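Local coordinates for cellulose biosynthesis protein BcsG (PDB 5OLT) that is required for cellulose biosynthesis, here as the extramembrane, zinc-binding domain of a membrane protein that belongs to the alkaline phosphatase family, at residues A[69-74]-A[78-83]; A[216-221]-A[239-244]; A[275-280]-A[284-289]. One frame throughout, in Å; residues are numbered along the deposited sequence. Where two conformers were deposited one is given.

Interaction 1. Residues A[69-74]-A[78-83]; sequences LSWSDV and GLMSHP
The short helix 71-76 ends in a Schellman motif, where Val-74 in the helix meets Leu-79 and Met-80 just beyond it. Gly-78 turns the chain with positive phi (73°), which brings Leu-79 N back to Val-74 O at 2.9 Å in a nearly straight bond (174° at the hydrogen). An apolar layer lies beside this bond. Val-74 CG1 is 4.0 Å from Leu-79 CB and only 3.5 Å from Met-80 SD. Met-80, bent at both chi2 and chi3, curls back over the helix and crosses Val-74 at about a right angle. Its sulfur also comes within 3.7 Å of Trp-71 CE3, a Met-aromatic contact that is oblique, with SD 69° off the normal of the six-membered ring. Trp-85 meets the same indole from the following helix. At the other end of the helix, Ser-70 and Asp-73 form a capping box: Asp-73 N donates to Ser-70 OG (3.1 Å), and Ser-70 N to Asp-73 OD2 (2.9 Å), reaching the latter from above the carboxylate plane. The Asp-73 carboxylate additionally receives Gly-269 N and Leu-271 N, which ties this helix start to the chain just past the zinc ligands Glu-266 and His-267. One brief helix is thus closed at both ends, by a capping box and by the Schellman turn, with Val-74 and Met-80 packed beside it.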
loop_
_atom_site.group_PDB
_atom_site.type_symbol
_atom_site.label_atom_id
_atom_site.label_comp_id
_atom_site.label_asym_id
_atom_site.label_seq_id
_atom_site.Cartn_x
_atom_site.Cartn_y
_atom_site.Cartn_z
ATOM N N LEU A 69 4.931 7.550 6.122
ATOM C CA LEU A 69 4.219 6.994 7.268
ATOM C C LEU A 69 4.603 5.525 7.400
ATOM O O LEU A 69 4.131 4.690 6.618
ATOM C CB LEU A 69 2.698 7.159 7.067
ATOM C CG LEU A 69 1.855 6.531 8.200
ATOM C CD1 LEU A 69 2.162 7.195 9.522
ATOM C CD2 LEU A 69 0.375 6.707 7.834
ATOM N N SER A 70 5.400 5.208 8.418
ATOM C CA SER A 70 5.691 3.801 8.791
ATOM C C SER A 70 5.256 3.530 10.223
ATOM O O SER A 70 4.969 4.462 10.988
ATOM C CB SER A 70 7.191 3.522 8.664
ATOM O OG SER A 70 7.890 4.266 9.666
ATOM N N TRP A 71 5.237 2.257 10.606
ATOM C CA TRP A 71 4.969 1.954 12.011
ATOM C C TRP A 71 5.971 2.607 12.933
ATOM O O TRP A 71 5.576 3.071 14.010
ATOM C CB TRP A 71 4.933 0.457 12.280
ATOM C CG TRP A 71 3.653 -0.219 11.849
ATOM C CD1 TRP A 71 3.532 -1.260 10.937
ATOM C CD2 TRP A 71 2.319 -0.006 12.360
ATOM N NE1 TRP A 71 2.225 -1.680 10.836
ATOM C CE2 TRP A 71 1.447 -0.921 11.681
ATOM C CE3 TRP A 71 1.768 0.888 13.297
ATOM C CZ2 TRP A 71 0.055 -0.976 11.941
ATOM C CZ3 TRP A 71 0.382 0.869 13.511
ATOM C CH2 TRP A 71 -0.457 -0.062 12.840
ATOM N N SER A 72 7.264 2.643 12.550
ATOM C CA SER A 72 8.265 3.301 13.352
ATOM C C SER A 72 7.919 4.788 13.569
ATOM O O SER A 72 8.115 5.332 14.658
ATOM C CB SER A 72 9.610 3.173 12.664
ATOM O OG SER A 72 10.600 3.792 13.429
ATOM N N ASP A 73 7.421 5.444 12.519
ATOM C CA ASP A 73 7.039 6.841 12.660
ATOM C C ASP A 73 5.858 6.996 13.622
ATOM O O ASP A 73 5.859 7.920 14.433
ATOM C CB ASP A 73 6.607 7.452 11.331
ATOM C CG ASP A 73 7.666 7.408 10.229
ATOM O OD1 ASP A 73 8.890 7.427 10.517
ATOM O OD2 ASP A 73 7.221 7.407 9.049
ATOM N N VAL A 74 4.880 6.088 13.522
ATOM C CA VAL A 74 3.700 6.146 14.410
ATOM C C VAL A 74 4.168 5.997 15.874
ATOM O O VAL A 74 3.726 6.758 16.760
ATOM C CB VAL A 74 2.656 5.098 14.046
ATOM C CG1 VAL A 74 1.485 5.150 15.034
ATOM C CG2 VAL A 74 2.160 5.312 12.627
ATOM N N GLY A 78 4.223 8.879 18.911
ATOM C CA GLY A 78 3.291 8.641 20.047
ATOM C C GLY A 78 1.846 8.472 19.612
ATOM O O GLY A 78 0.931 8.850 20.337
ATOM N N LEU A 79 1.616 7.929 18.421
ATOM C CA LEU A 79 0.272 7.842 17.875
ATOM C C LEU A 79 -0.273 6.418 17.693
ATOM O O LEU A 79 -1.240 6.225 16.975
ATOM C CB LEU A 79 0.202 8.646 16.554
ATOM C CG LEU A 79 0.375 10.154 16.766
ATOM C CD1 LEU A 79 0.421 10.814 15.400
ATOM C CD2 LEU A 79 -0.797 10.707 17.554
ATOM N N MET A 80 0.329 5.423 18.363
ATOM C CA MET A 80 -0.152 4.049 18.270
ATOM C C MET A 80 -1.564 3.855 18.819
ATOM O O MET A 80 -2.270 2.950 18.376
ATOM C CB MET A 80 0.804 3.102 18.982
ATOM C CG MET A 80 2.150 3.011 18.297
ATOM S SD MET A 80 2.062 2.174 16.701
ATOM C CE MET A 80 1.849 0.476 17.233
ATOM N N SER A 81 -2.004 4.739 19.708
ATOM C CA SER A 81 -3.349 4.597 20.253
ATOM C C SER A 81 -4.366 5.546 19.624
ATOM O O SER A 81 -5.500 5.670 20.117
ATOM C CB SER A 81 -3.335 4.765 21.772
ATOM O OG SER A 81 -2.868 6.044 22.111
ATOM N N HIS A 82 -3.983 6.211 18.522
ATOM C CA HIS A 82 -4.962 7.006 17.816
ATOM C C HIS A 82 -6.160 6.115 17.436
ATOM O O HIS A 82 -5.944 4.991 16.976
ATOM C CB HIS A 82 -4.372 7.632 16.549
ATOM C CG HIS A 82 -5.267 8.681 15.983
ATOM N ND1 HIS A 82 -6.416 8.382 15.281
ATOM C CD2 HIS A 82 -5.236 10.038 16.109
ATOM C CE1 HIS A 82 -7.046 9.513 14.985
ATOM N NE2 HIS A 82 -6.339 10.532 15.464
ATOM N N PRO A 83 -7.408 6.601 17.627
ATOM C CA PRO A 83 -8.582 5.788 17.338
ATOM C C PRO A 83 -8.645 5.256 15.906
ATOM O O PRO A 83 -9.283 4.236 15.690
ATOM C CB PRO A 83 -9.769 6.739 17.584
ATOM C CG PRO A 83 -9.241 7.856 18.409
ATOM C CD PRO A 83 -7.750 7.884 18.294
#

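Interaction 2. Residues A[216-221]-A[239-244]; sequences LLPLHD and QKLFDE
Contact between Leu-241 of helix 234-255 and the turn after strand 210-216 is wholly apolar, and the two methyls of Leu-241 share the work. With CG anti to the backbone N (chi1 175°), the leucine points its fork at the turn. CD1 meets Leu-216 CD2 at 3.8 Å, while CD2 lies 4.0 Å from Leu-219 CD1 and 4.3 Å from Pro-218 CG. Leu-219 crosses Leu-241 at about a right angle. Ile-66 of the central strand 60-66 touches both Leu-219 and Leu-241, so the cluster is buried against the main sheet.

Polar bonds run within each segment rather than between them. His-220 N donates to Leu-217 O (3.0 Å), closing a type I beta turn. His-220 ND1 reaches Asp-221 O at 2.7 Å, in the carbonyl plane on a lone pair and in the plane of its own ring, which fixes the rotation of the imidazole. One turn apart on the helix, Gln-239 NE2 donates to Asp-243 OD2 (2.9 Å) on the syn side but tilted out of the carboxylate plane. From the start of the helix, Arg-237 binds the carbonyls of Pro-218 and His-220, adding a polar tie beside the apolar one.

The side chain of Leu-219 is about 8 Å from the bound zinc ion. The arrangement is that of a beta-alpha-beta crossover, its helix packed on the loop at a strand's C-terminal end, as in the alpha/beta core of the alkaline phosphatase fold.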
loop_
_atom_site.group_PDB
_atom_site.type_symbol
_atom_site.label_atom_id
_atom_site.label_comp_id
_atom_site.label_asym_id
_atom_site.label_seq_id
_atom_site.Cartn_x
_atom_site.Cartn_y
_atom_site.Cartn_z
ATOM N N LEU A 216 -1.397 11.198 -0.970
ATOM C CA LEU A 216 -1.383 12.223 0.079
ATOM C C LEU A 216 0.022 12.551 0.542
ATOM O O LEU A 216 0.749 11.661 0.967
ATOM C CB LEU A 216 -2.153 11.735 1.345
ATOM C CG LEU A 216 -3.626 11.488 1.195
ATOM C CD1 LEU A 216 -3.864 10.169 0.487
ATOM C CD2 LEU A 216 -4.285 11.464 2.568
ATOM N N LEU A 217 0.345 13.836 0.543
ATOM C CA LEU A 217 1.666 14.341 0.882
ATOM C C LEU A 217 1.851 15.086 2.240
ATOM O O LEU A 217 2.957 15.569 2.491
ATOM C CB LEU A 217 2.030 15.357 -0.256
ATOM C CG LEU A 217 3.497 15.568 -0.561
ATOM C CD1 LEU A 217 4.113 14.269 -1.088
ATOM C CD2 LEU A 217 3.669 16.695 -1.576
ATOM N N PRO A 218 0.825 15.181 3.128
ATOM C CA PRO A 218 1.052 16.108 4.252
ATOM C C PRO A 218 2.191 15.726 5.194
ATOM O O PRO A 218 2.745 16.614 5.852
ATOM C CB PRO A 218 -0.287 16.098 4.985
ATOM C CG PRO A 218 -0.839 14.744 4.714
ATOM C CD PRO A 218 -0.477 14.494 3.261
ATOM N N LEU A 219 2.534 14.435 5.269
ATOM C CA LEU A 219 3.558 13.998 6.219
ATOM C C LEU A 219 4.961 14.112 5.637
ATOM O O LEU A 219 5.926 13.828 6.326
ATOM C CB LEU A 219 3.280 12.564 6.681
ATOM C CG LEU A 219 1.877 12.379 7.256
ATOM C CD1 LEU A 219 1.768 10.935 7.761
ATOM C CD2 LEU A 219 1.507 13.389 8.348
ATOM N N HIS A 220 5.094 14.543 4.369
ATOM C CA HIS A 220 6.437 14.695 3.800
ATOM C C HIS A 220 7.249 15.747 4.548
ATOM O O HIS A 220 6.726 16.762 4.978
ATOM C CB HIS A 220 6.335 15.081 2.332
ATOM C CG HIS A 220 7.639 14.961 1.572
ATOM N ND1 HIS A 220 8.726 15.809 1.769
ATOM C CD2 HIS A 220 8.018 14.093 0.614
ATOM C CE1 HIS A 220 9.693 15.484 0.930
ATOM N NE2 HIS A 220 9.285 14.451 0.212
ATOM N N ASP A 221 8.552 15.491 4.700
ATOM C CA ASP A 221 9.449 16.450 5.330
ATOM C C ASP A 221 9.368 17.839 4.640
ATOM O O ASP A 221 9.157 17.943 3.425
ATOM C CB ASP A 221 10.888 15.915 5.300
ATOM C CG ASP A 221 11.752 16.514 6.400
ATOM O OD1 ASP A 221 11.249 17.330 7.247
ATOM O OD2 ASP A 221 12.949 16.153 6.406
ATOM N N GLN A 239 -1.444 13.586 13.567
ATOM C CA GLN A 239 -2.707 13.667 14.284
ATOM C C GLN A 239 -3.800 14.308 13.422
ATOM O O GLN A 239 -4.940 13.814 13.406
ATOM C CB GLN A 239 -2.487 14.473 15.572
ATOM C CG GLN A 239 -3.771 14.687 16.370
ATOM C CD GLN A 239 -4.251 13.459 17.130
ATOM O OE1 GLN A 239 -3.432 12.616 17.581
ATOM N NE2 GLN A 239 -5.578 13.364 17.330
ATOM N N LYS A 240 -3.475 15.415 12.740
ATOM C CA LYS A 240 -4.442 16.097 11.893
ATOM C C LYS A 240 -4.939 15.169 10.801
ATOM O O LYS A 240 -6.143 15.068 10.559
ATOM C CB LYS A 240 -3.793 17.348 11.284
ATOM C CG LYS A 240 -4.648 18.094 10.260
ATOM C CD LYS A 240 -3.929 19.372 9.860
ATOM C CE LYS A 240 -4.679 20.208 8.831
ATOM N NZ LYS A 240 -5.579 21.194 9.437
ATOM N N LEU A 241 -4.010 14.466 10.142
ATOM C CA LEU A 241 -4.397 13.527 9.086
ATOM C C LEU A 241 -5.283 12.408 9.632
ATOM O O LEU A 241 -6.308 12.075 9.033
ATOM C CB LEU A 241 -3.142 12.918 8.438
ATOM C CG LEU A 241 -3.428 11.817 7.397
ATOM C CD1 LEU A 241 -4.300 12.313 6.230
ATOM C CD2 LEU A 241 -2.118 11.238 6.895
ATOM N N PHE A 242 -4.878 11.827 10.765
ATOM C CA PHE A 242 -5.628 10.696 11.282
ATOM C C PHE A 242 -7.007 11.142 11.752
ATOM O O PHE A 242 -7.983 10.419 11.565
ATOM C CB PHE A 242 -4.870 10.000 12.411
ATOM C CG PHE A 242 -3.510 9.455 12.014
ATOM C CD1 PHE A 242 -3.157 9.225 10.688
ATOM C CD2 PHE A 242 -2.585 9.136 13.023
ATOM C CE1 PHE A 242 -1.884 8.743 10.396
ATOM C CE2 PHE A 242 -1.313 8.657 12.718
ATOM C CZ PHE A 242 -0.974 8.450 11.391
ATOM N N ASP A 243 -7.096 12.336 12.347
ATOM C CA ASP A 243 -8.410 12.887 12.719
ATOM C C ASP A 243 -9.285 13.150 11.496
ATOM O O ASP A 243 -10.503 12.863 11.534
ATOM C CB ASP A 243 -8.216 14.185 13.514
ATOM C CG ASP A 243 -7.785 13.927 14.978
ATOM O OD1 ASP A 243 -7.935 12.776 15.476
ATOM O OD2 ASP A 243 -7.307 14.914 15.608
ATOM N N GLU A 244 -8.676 13.611 10.387
ATOM C CA GLU A 244 -9.463 13.836 9.185
ATOM C C GLU A 244 -9.910 12.523 8.551
ATOM O O GLU A 244 -11.045 12.437 8.098
ATOM C CB GLU A 244 -8.718 14.715 8.196
ATOM C CG GLU A 244 -8.641 16.148 8.694
ATOM C CD GLU A 244 -8.213 17.138 7.632
ATOM O OE1 GLU A 244 -7.699 16.756 6.553
ATOM O OE2 GLU A 244 -8.386 18.363 7.904
#

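Interaction 3. Residues A[275-280]-A[284-289]; sequences RMQISG and IPSPSI
Gln-277 leaves its backbone with CG anti to the carbonyl carbon (chi1 -54°) and then runs extended, which carries the amide across the backbone of Ile-284. Its neighbour Met-276 is stretched throughout, with CG anti to the backbone N (chi1 -170°), and its terminal methyl CE touches Ile-284 CG1 at 3.9 Å. Both side chains cross Ile-284 at about a right angle, so the isoleucine is met by an amide and by a thioether methyl. The two arms of the amide fit the main chain of one residue: Gln-277 NE2 is modelled 2.9 Å from Ile-284 N, and Gln-277 OE1 is 2.9 Å from Ile-284 O. This sets nitrogen against nitrogen and oxygen against oxygen, and the amide is probably turned over in the model. In the reversed orientation both pairs may become hydrogen bonds. The amide also lies close to CB of Ile-284, and Ile-289 CD1 packs against the end of the amide. Ile-284 O is already used locally, accepting Ser-286 N at 2.8 Å across an inverse gamma turn centred on Pro-285. Next, Ser-286 is the N-cap of helix 287-290: Ile-289 N donates to Ser-286 OG at 3.3 Å. Ile-284 also packs on Val-362, Val-371 and Leu-373 of the small four-stranded antiparallel sheet. If the amide is reversed, its carbonyl would face Ile-284 N and its NH2 Ile-284 O, much as a neighbouring strand would pair with that residue. Ile-284 N would then gain an acceptor and Ile-284 O a second donor, while the Ile-284 side chain packs on the small sheet.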
loop_
_atom_site.group_PDB
_atom_site.type_symbol
_atom_site.label_atom_id
_atom_site.label_comp_id
_atom_site.label_asym_id
_atom_site.label_seq_id
_atom_site.Cartn_x
_atom_site.Cartn_y
_atom_site.Cartn_z
ATOM N N ARG A 275 21.762 4.240 13.040
ATOM C CA ARG A 275 23.215 4.453 12.987
ATOM C C ARG A 275 23.628 4.951 11.616
ATOM O O ARG A 275 24.482 5.874 11.510
ATOM C CB ARG A 275 23.993 3.169 13.313
ATOM C CG ARG A 275 23.863 2.789 14.777
ATOM C CD ARG A 275 24.417 1.394 15.032
ATOM N NE ARG A 275 24.331 1.059 16.462
ATOM C CZ ARG A 275 23.728 -0.016 16.961
ATOM N NH1 ARG A 275 23.110 -0.903 16.182
ATOM N NH2 ARG A 275 23.738 -0.215 18.269
ATOM N N MET A 276 23.101 4.319 10.561
ATOM C CA MET A 276 23.491 4.673 9.203
ATOM C C MET A 276 22.798 5.905 8.661
ATOM O O MET A 276 23.375 6.601 7.816
ATOM C CB MET A 276 23.223 3.512 8.261
ATOM C CG MET A 276 23.810 3.698 6.885
ATOM S SD MET A 276 23.487 2.261 5.863
ATOM C CE MET A 276 24.428 2.765 4.429
ATOM N N GLN A 277 21.539 6.123 9.055
ATOM C CA GLN A 277 20.742 7.174 8.458
ATOM C C GLN A 277 20.141 8.104 9.498
ATOM O O GLN A 277 19.234 7.732 10.243
ATOM C CB GLN A 277 19.615 6.554 7.612
ATOM C CG GLN A 277 20.173 5.576 6.597
ATOM C CD GLN A 277 19.080 5.156 5.638
ATOM O OE1 GLN A 277 18.248 4.267 5.930
ATOM N NE2 GLN A 277 19.075 5.757 4.522
ATOM N N ILE A 278 20.644 9.336 9.535
ATOM C CA ILE A 278 20.138 10.336 10.495
ATOM C C ILE A 278 18.663 10.608 10.153
ATOM O O ILE A 278 18.212 10.382 9.015
ATOM C CB ILE A 278 21.043 11.599 10.460
ATOM C CG1 ILE A 278 20.917 12.395 11.781
ATOM C CG2 ILE A 278 20.791 12.377 9.161
ATOM C CD1 ILE A 278 22.163 13.184 12.184
ATOM N N SER A 279 17.908 11.080 11.132
ATOM C CA SER A 279 16.488 11.364 10.959
ATOM C C SER A 279 16.230 12.148 9.663
ATOM O O SER A 279 16.924 13.132 9.386
ATOM C CB SER A 279 15.954 12.158 12.188
ATOM O OG SER A 279 14.602 12.528 11.979
ATOM N N GLY A 280 15.240 11.684 8.887
ATOM C CA GLY A 280 14.851 12.289 7.635
ATOM C C GLY A 280 15.525 11.692 6.432
ATOM O O GLY A 280 15.004 11.863 5.330
ATOM N N ILE A 284 18.512 4.432 1.982
ATOM C CA ILE A 284 18.542 2.978 2.141
ATOM C C ILE A 284 17.188 2.546 2.688
ATOM O O ILE A 284 16.736 3.067 3.706
ATOM C CB ILE A 284 19.688 2.531 3.060
ATOM C CG1 ILE A 284 21.066 3.009 2.497
ATOM C CG2 ILE A 284 19.663 1.021 3.258
ATOM C CD1 ILE A 284 21.401 2.456 1.114
ATOM N N PRO A 285 16.503 1.612 2.001
ATOM C CA PRO A 285 15.120 1.251 2.420
ATOM C C PRO A 285 15.152 0.229 3.562
ATOM O O PRO A 285 14.958 -0.985 3.376
ATOM C CB PRO A 285 14.509 0.716 1.132
ATOM C CG PRO A 285 15.688 0.067 0.437
ATOM C CD PRO A 285 16.882 0.965 0.725
ATOM N N SER A 286 15.487 0.740 4.744
ATOM C CA SER A 286 15.611 -0.090 5.931
ATOM C C SER A 286 14.277 -0.673 6.376
ATOM O O SER A 286 13.221 -0.146 6.017
ATOM C CB SER A 286 16.181 0.770 7.055
ATOM O OG SER A 286 15.175 1.683 7.464
ATOM N N PRO A 287 14.322 -1.724 7.219
ATOM C CA PRO A 287 13.087 -2.319 7.716
ATOM C C PRO A 287 12.223 -1.294 8.446
ATOM O O PRO A 287 11.002 -1.301 8.280
ATOM C CB PRO A 287 13.596 -3.408 8.660
ATOM C CG PRO A 287 14.882 -3.849 8.045
ATOM C CD PRO A 287 15.506 -2.546 7.567
ATOM N N SER A 288 12.835 -0.412 9.216
ATOM C CA SER A 288 12.073 0.610 9.928
ATOM C C SER A 288 11.296 1.503 8.957
ATOM O O SER A 288 10.129 1.881 9.210
ATOM C CB SER A 288 13.068 1.423 10.743
ATOM O OG SER A 288 12.458 2.453 11.464
ATOM N N ILE A 289 11.946 1.866 7.849
ATOM C CA ILE A 289 11.327 2.778 6.881
ATOM C C ILE A 289 10.221 2.066 6.087
ATOM O O ILE A 289 9.237 2.682 5.701
ATOM C CB ILE A 289 12.407 3.384 5.948
ATOM C CG1 ILE A 289 13.277 4.337 6.806
ATOM C CG2 ILE A 289 11.787 4.151 4.798
ATOM C CD1 ILE A 289 14.596 4.743 6.150
#

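Interaction 2 is a buried, purely apolar contact that packs helix 234-255 on the loop that follows strand 210-216; interaction 1 lies nearer the surface and mixes a backbone cap with sulfur and methyl packing. Interaction 3 is buried too, but rests on an amide meeting main-chain atoms and faces the small antiparallel sheet. Interactions 1 and 2 touch: His-82 NE2 lies 2.8 Å from Asp-243 OD1, probably a hydrogen bond, which links the loop of interaction 1 to the helix of interaction 2. Interactions 1 and 3 meet through serines at two helix starts, Ser-72 OG being 3.0 Å from Ser-288 OG. Interactions 2 and 3 do not touch.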